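Local coordinates for UPF0678 fatty acid-binding protein-like protein ERS007657_00996 (Mycobacterium tuberculosis, PDB 6R3W) that binds one heme b in a ten-stranded beta-barrel and probably isomerises peroxynitrite to nitrate, which would make it a scavenger of reactive nitrogen species, at residues Q10-S13 and P14-G17; A42-G45 and K46-T50; Y97-G101 and D102-L106. All coordinates share one frame; numbering follows the deposited sequence.

Interaction 1 (Q10-S13 and P14-G17); sequences QALS and PLLG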
loop_
_atom_site.group_PDB
_atom_site.type_symbol
_atom_site.label_atom_id
_atom_site.label_comp_id
_atom_site.label_asym_id
_atom_site.label_seq_id
_atom_site.Cartn_x
_atom_site.Cartn_y
_atom_site.Cartn_z
ATOM N N GLN A 10 17.083 2.484 -7.076
ATOM C CA GLN A 10 18.043 3.103 -6.113
ATOM C C GLN A 10 17.299 3.995 -5.096
ATOM O O GLN A 10 17.587 3.886 -3.886
ATOM C CB GLN A 10 19.110 3.881 -6.889
ATOM C CG GLN A 10 20.167 4.551 -6.019
ATOM C CD GLN A 10 21.024 3.591 -5.227
ATOM O OE1 GLN A 10 21.285 2.441 -5.635
ATOM N NE2 GLN A 10 21.591 4.098 -4.141
ATOM N N ALA A 11 16.454 4.888 -5.555
ATOM C CA ALA A 11 15.789 5.852 -4.649
ATOM C C ALA A 11 14.960 5.104 -3.595
ATOM O O ALA A 11 14.721 5.671 -2.524
ATOM C CB ALA A 11 14.922 6.804 -5.434
ATOM N N LEU A 12 14.407 3.960 -3.964
ATOM C CA LEU A 12 13.459 3.210 -3.109
ATOM C C LEU A 12 14.183 2.131 -2.290
ATOM O O LEU A 12 13.502 1.376 -1.580
ATOM C CB LEU A 12 12.345 2.614 -3.958
ATOM C CG LEU A 12 11.507 3.634 -4.742
ATOM C CD1 LEU A 12 10.362 2.959 -5.449
ATOM C CD2 LEU A 12 10.982 4.736 -3.830
ATOM N N SER A 13 15.519 2.106 -2.310
ATOM C CA SER A 13 16.256 1.081 -1.533
ATOM C C SER A 13 15.874 1.129 -0.047
ATOM O O SER A 13 15.809 0.068 0.585
ATOM C CB SER A 13 17.763 1.156 -1.770
ATOM O OG SER A 13 18.349 2.329 -1.213
ATOM N N PRO A 14 15.547 2.300 0.561
ATOM C CA PRO A 14 15.176 2.294 1.976
ATOM C C PRO A 14 13.895 1.487 2.290
ATOM O O PRO A 14 13.659 1.192 3.445
ATOM C CB PRO A 14 14.976 3.788 2.304
ATOM C CG PRO A 14 15.950 4.480 1.371
ATOM C CD PRO A 14 15.802 3.688 0.081
ATOM N N LEU A 15 13.074 1.197 1.293
ATOM C CA LEU A 15 11.845 0.417 1.546
ATOM C C LEU A 15 12.196 -1.047 1.837
ATOM O O LEU A 15 11.401 -1.737 2.487
ATOM C CB LEU A 15 10.903 0.518 0.341
ATOM C CG LEU A 15 9.984 1.740 0.274
ATOM C CD1 LEU A 15 10.771 3.036 0.175
ATOM C CD2 LEU A 15 9.020 1.598 -0.901
ATOM N N LEU A 16 13.299 -1.541 1.304
ATOM C CA LEU A 16 13.632 -2.973 1.414
ATOM C C LEU A 16 13.677 -3.384 2.888
ATOM O O LEU A 16 14.342 -2.696 3.691
ATOM C CB LEU A 16 14.967 -3.239 0.740
ATOM C CG LEU A 16 14.963 -3.134 -0.780
ATOM C CD1 LEU A 16 16.387 -3.128 -1.313
ATOM C CD2 LEU A 16 14.161 -4.266 -1.408
ATOM N N GLY A 17 13.098 -4.530 3.190
ATOM C CA GLY A 17 13.100 -5.130 4.517
ATOM C C GLY A 17 11.703 -5.328 5.074
ATOM O O GLY A 17 10.715 -5.366 4.292
HETATM O O HOH W 1 16.413 -0.918 3.140
#
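The P14 ring has backbone and side-chain oxygens at its CD corner. S13 OG approaches P14 CD from one side of the ring plane, at 3.2 Å. A11 O approaches P14 CD from the other side, at 3.4 Å. The S13 hydroxyl reaches this carbon because chi1 of 69° tucks OG between its own N and carbonyl carbon. The L12 and S13 carbonyls are flat acceptors. Each takes an N-H from above its plane, not on a lone pair. L15 N donates to L12 O at 2.9 Å, with the donor 45° out of the plane. L16 N donates to S13 O at 3.1 Å. These three-residue steps define a 3-10 turn that ends just before strand 17-25. Water 1 also donates to S13 O and bridges it to L16 O, so two donors grip the S13 oxygen where the helical turn ends. L12 and L15 meet loosely, with CD2 of L12 4.4 Å from CD1 of L15. L12 touches Y97 and I104; L15 touches I104 and L49. P14 O takes a hydrogen bond from R162 of the last strand, and L15 O takes one from W19. G17 opens the predicted GXWXGXG motif. A 3-10 helix before a Gly-X-Trp first strand, with an arginine from the last strand bonded to its backbone, is consistent with the calycin signature.

Interaction 2 (A42-G45 and K46-T50); sequences AHVG and KPFLT
A42 and T50 pair through two backbone hydrogen bonds. A42 N donates to T50 O at 3.0 Å, and T50 N returns a bond to A42 O at 2.8 Å. The second donor stands well above the carbonyl plane, and its N-H...O angle is only 141°. The same A42 oxygen also receives a CA-H...O contact from L49. Beyond this pair the chain opens into a loop. Water 2 sits inside the loop and links three of its backbone atoms. It accepts from V44 N and K46 N, and donates to F48 O at 2.7 Å. H43 ND1 accepts G45 N at 3.0 Å, with the donor tilted 23° from the imidazole plane. G45 CA lies at the ring edge. The whole is the hairpin connection between antiparallel barrel strands 33-42 and 48-57. An inverse gamma turn is centred on P47, closed by a weak bond from F48 N to K46 O. The F48 ring is turned back over the loop by chi1 of 62°. Water 2 sits 3.3 Å above the plane of the F48 ring, over its centre. V44 CG2 reaches CZ of F48 obliquely, at 3.8 Å. The F48 ring also meets Y70 of the next strand nearly at right angles. L49 CD2 packs beside H43 CB at 4.1 Å.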
loop_
_atom_site.group_PDB
_atom_site.type_symbol
_atom_site.label_atom_id
_atom_site.label_comp_id
_atom_site.label_asym_id
_atom_site.label_seq_id
_atom_site.Cartn_x
_atom_site.Cartn_y
_atom_site.Cartn_z
ATOM N N ALA A 42 10.898 -6.686 -0.923
ATOM C CA ALA A 42 12.103 -7.395 -1.371
ATOM C C ALA A 42 12.253 -7.203 -2.887
ATOM O O ALA A 42 11.492 -6.435 -3.473
ATOM C CB ALA A 42 12.013 -8.842 -0.979
ATOM N N HIS A 43 13.210 -7.872 -3.516
ATOM C CA HIS A 43 13.402 -7.760 -4.976
ATOM C C HIS A 43 14.133 -8.981 -5.513
ATOM O O HIS A 43 14.715 -9.729 -4.712
ATOM C CB HIS A 43 14.119 -6.444 -5.317
ATOM C CG HIS A 43 15.581 -6.492 -5.049
ATOM N ND1 HIS A 43 16.496 -6.831 -6.017
ATOM C CD2 HIS A 43 16.281 -6.320 -3.900
ATOM C CE1 HIS A 43 17.701 -6.796 -5.490
ATOM N NE2 HIS A 43 17.589 -6.555 -4.177
ATOM N N VAL A 44 14.076 -9.174 -6.825
ATOM C CA VAL A 44 14.761 -10.302 -7.519
ATOM C C VAL A 44 15.641 -9.740 -8.640
ATOM O O VAL A 44 15.920 -10.473 -9.589
ATOM C CB VAL A 44 13.739 -11.345 -8.025
ATOM C CG1 VAL A 44 13.005 -11.987 -6.861
ATOM C CG2 VAL A 44 12.736 -10.770 -9.037
ATOM N N GLY A 45 16.161 -8.527 -8.467
ATOM C CA GLY A 45 17.191 -7.958 -9.360
ATOM C C GLY A 45 16.608 -7.280 -10.593
ATOM O O GLY A 45 17.407 -6.818 -11.435
ATOM N N LYS A 46 15.288 -7.125 -10.654
ATOM C CA LYS A 46 14.582 -6.415 -11.750
ATOM C C LYS A 46 14.035 -5.086 -11.231
ATOM O O LYS A 46 14.069 -4.830 -10.019
ATOM C CB LYS A 46 13.488 -7.322 -12.297
ATOM C CG LYS A 46 13.971 -8.620 -12.920
ATOM C CD LYS A 46 12.863 -9.384 -13.573
ATOM C CE LYS A 46 13.321 -10.623 -14.295
ATOM N NZ LYS A 46 12.168 -11.299 -14.925
ATOM N N PRO A 47 13.526 -4.196 -12.117
ATOM C CA PRO A 47 13.077 -2.867 -11.692
ATOM C C PRO A 47 11.687 -2.875 -11.036
ATOM O O PRO A 47 10.819 -2.032 -11.366
ATOM C CB PRO A 47 13.050 -2.013 -12.967
ATOM C CG PRO A 47 13.395 -2.921 -14.106
ATOM C CD PRO A 47 13.664 -4.298 -13.569
ATOM N N PHE A 48 11.511 -3.744 -10.055
ATOM C CA PHE A 48 10.315 -3.748 -9.191
ATOM C C PHE A 48 10.697 -4.319 -7.840
ATOM O O PHE A 48 11.619 -5.165 -7.749
ATOM C CB PHE A 48 9.176 -4.568 -9.826
ATOM C CG PHE A 48 9.464 -6.041 -10.036
ATOM C CD1 PHE A 48 9.229 -6.981 -9.036
ATOM C CD2 PHE A 48 9.903 -6.494 -11.263
ATOM C CE1 PHE A 48 9.476 -8.327 -9.251
ATOM C CE2 PHE A 48 10.118 -7.842 -11.485
ATOM C CZ PHE A 48 9.920 -8.752 -10.480
ATOM N N LEU A 49 9.984 -3.873 -6.826
ATOM C CA LEU A 49 9.970 -4.507 -5.502
ATOM C C LEU A 49 8.823 -5.510 -5.451
ATOM O O LEU A 49 7.731 -5.225 -5.977
ATOM C CB LEU A 49 9.795 -3.454 -4.400
ATOM C CG LEU A 49 10.849 -2.370 -4.340
ATOM C CD1 LEU A 49 10.519 -1.380 -3.243
ATOM C CD2 LEU A 49 12.230 -2.954 -4.138
ATOM N N THR A 50 9.035 -6.629 -4.780
ATOM C CA THR A 50 7.950 -7.484 -4.303
ATOM C C THR A 50 7.418 -6.885 -3.011
ATOM O O THR A 50 8.202 -6.306 -2.230
ATOM C CB THR A 50 8.404 -8.932 -4.126
ATOM O OG1 THR A 50 9.387 -8.976 -3.080
ATOM C CG2 THR A 50 8.989 -9.500 -5.394
HETATM O O HOH W 2 12.731 -7.459 -8.737
#

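Interaction 3 (Y97-G101 and D102-L106); sequences YSVTG and DVIEL
Y97 and L106 face each other as a non-hydrogen-bonded pair near the end of the beta-hairpin formed by strands 89-100 and 103-118. The strands are joined through a type II' turn from T100 to V103. G101 takes positive phi at the first turn corner, and D102 follows it. The N-to-C directions of segments 97-100 and 103-106 make 166°, close to antiparallel. Y97, V99, I104 and L106 lie on one face of the sheet. S98, T100, V103 and E105 lie on the other. On the first face, Y97 CB packs against L106 CG at 3.8 Å. The Y97 ring then swings away, because chi1 of 60° sets CG between the backbone N and the carbonyl carbon. L106 CD2 meets this ring obliquely. The ring carries its OH to a hydrogen bond with G77 N. V99 CG2 and I104 CG1 are more loosely matched, at 4.4 Å. I104 is buried and also touches P14. The backbone ladder fixes these pairings. S98 and E105 exchange bonds of 3.0 Å each, N of one to O of the other. T100 N donates almost straight to V103 O at 2.8 Å. V103 N closes the turn onto T100 O from above the carbonyl plane. On the second face V103 also touches R133 and D135 of the next strand. E105 OE2 has a long, weak ion pair with R133 NH1. S98 OG and E105 OE1 stand 4.0 Å apart. Water 3 joins them: it is hydrogen-bonded to S98 OG, lies 2.9 Å from E105 OE1 as a likely donor, and has T100 OG1 as third partner at 2.8 Å.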
loop_
_atom_site.group_PDB
_atom_site.type_symbol
_atom_site.label_atom_id
_atom_site.label_comp_id
_atom_site.label_asym_id
_atom_site.label_seq_id
_atom_site.Cartn_x
_atom_site.Cartn_y
_atom_site.Cartn_z
ATOM N N TYR A 97 7.061 9.694 -6.953
ATOM C CA TYR A 97 7.718 9.858 -5.653
ATOM C C TYR A 97 8.824 10.893 -5.743
ATOM O O TYR A 97 9.291 11.242 -6.842
ATOM C CB TYR A 97 8.249 8.528 -5.139
ATOM C CG TYR A 97 9.267 7.883 -6.036
ATOM C CD1 TYR A 97 10.615 8.202 -5.941
ATOM C CD2 TYR A 97 8.881 6.967 -6.993
ATOM C CE1 TYR A 97 11.552 7.616 -6.772
ATOM C CE2 TYR A 97 9.809 6.329 -7.789
ATOM C CZ TYR A 97 11.151 6.675 -7.702
ATOM O OH TYR A 97 12.051 6.124 -8.572
ATOM N N SER A 98 9.221 11.359 -4.567
ATOM C CA SER A 98 10.330 12.304 -4.389
ATOM C C SER A 98 11.160 11.877 -3.195
ATOM O O SER A 98 10.633 11.248 -2.265
ATOM C CB SER A 98 9.830 13.697 -4.206
ATOM O OG SER A 98 9.120 13.800 -2.991
ATOM N N VAL A 99 12.434 12.168 -3.269
ATOM C CA VAL A 99 13.412 11.955 -2.178
ATOM C C VAL A 99 13.819 13.310 -1.632
ATOM O O VAL A 99 14.318 14.153 -2.419
ATOM C CB VAL A 99 14.635 11.181 -2.674
ATOM C CG1 VAL A 99 15.679 11.011 -1.578
ATOM C CG2 VAL A 99 14.256 9.822 -3.263
ATOM N N THR A 100 13.632 13.507 -0.337
ATOM C CA THR A 100 14.107 14.705 0.386
ATOM C C THR A 100 14.957 14.245 1.570
ATOM O O THR A 100 14.393 13.944 2.631
ATOM C CB THR A 100 12.936 15.607 0.794
ATOM O OG1 THR A 100 12.072 15.801 -0.329
ATOM C CG2 THR A 100 13.381 16.960 1.300
ATOM N N GLY A 101 16.259 14.073 1.356
ATOM C CA GLY A 101 17.121 13.387 2.329
ATOM C C GLY A 101 16.565 12.035 2.721
ATOM O O GLY A 101 16.318 11.216 1.836
ATOM N N ASP A 102 16.365 11.806 4.015
ATOM C CA ASP A 102 15.944 10.488 4.560
ATOM C C ASP A 102 14.426 10.332 4.441
ATOM O O ASP A 102 13.914 9.369 4.986
ATOM C CB ASP A 102 16.407 10.293 6.008
ATOM C CG ASP A 102 17.883 10.006 6.155
ATOM O OD1 ASP A 102 18.402 9.169 5.372
ATOM O OD2 ASP A 102 18.484 10.577 7.082
ATOM N N VAL A 103 13.752 11.247 3.751
ATOM C CA VAL A 103 12.282 11.153 3.545
ATOM C C VAL A 103 11.990 10.803 2.086
ATOM O O VAL A 103 12.382 11.560 1.195
ATOM C CB VAL A 103 11.571 12.440 3.960
ATOM C CG1 VAL A 103 10.090 12.380 3.630
ATOM C CG2 VAL A 103 11.792 12.728 5.435
ATOM N N ILE A 104 11.219 9.746 1.881
ATOM C CA ILE A 104 10.617 9.401 0.574
ATOM C C ILE A 104 9.124 9.627 0.701
ATOM O O ILE A 104 8.528 9.070 1.622
ATOM C CB ILE A 104 10.916 7.944 0.174
ATOM C CG1 ILE A 104 12.410 7.677 0.065
ATOM C CG2 ILE A 104 10.193 7.579 -1.113
ATOM C CD1 ILE A 104 12.766 6.214 0.110
ATOM N N GLU A 105 8.542 10.339 -0.248
ATOM C CA GLU A 105 7.086 10.520 -0.334
ATOM C C GLU A 105 6.616 9.891 -1.630
ATOM O O GLU A 105 7.093 10.306 -2.700
ATOM C CB GLU A 105 6.719 11.990 -0.232
ATOM C CG GLU A 105 7.025 12.567 1.134
ATOM C CD GLU A 105 6.921 14.067 1.219
ATOM O OE1 GLU A 105 7.775 14.752 0.621
ATOM O OE2 GLU A 105 6.058 14.538 1.951
ATOM N N LEU A 106 5.681 8.942 -1.533
ATOM C CA LEU A 106 5.047 8.323 -2.708
ATOM C C LEU A 106 3.572 8.701 -2.726
ATOM O O LEU A 106 2.903 8.618 -1.674
ATOM C CB LEU A 106 5.193 6.807 -2.672
ATOM C CG LEU A 106 6.599 6.255 -2.613
ATOM C CD1 LEU A 106 6.923 5.779 -1.214
ATOM C CD2 LEU A 106 6.757 5.126 -3.606
HETATM O O HOH W 3 10.287 13.670 -0.299
#

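In the fold
Interaction 1 lies between the other two. Its centre is about 10 Å from that of interaction 2 and about 11 Å from that of interaction 3. L16 CD2 packs on L49 CD2 at 3.6 Å and on A42 CA, which ties the 3-10 segment to the 42-50 connection. A11 CB touches Y97 CE1 at 3.7 Å, and L15 CD1 touches I104 CD1 at 3.8 Å, which ties it to the 97-106 hairpin. Interactions 2 and 3 do not touch, with nearest atoms about 8 Å apart, yet both belong to the same barrel sheet. The N-terminal segment thus bridges two separate hairpins. All three contacts lie away from the heme site.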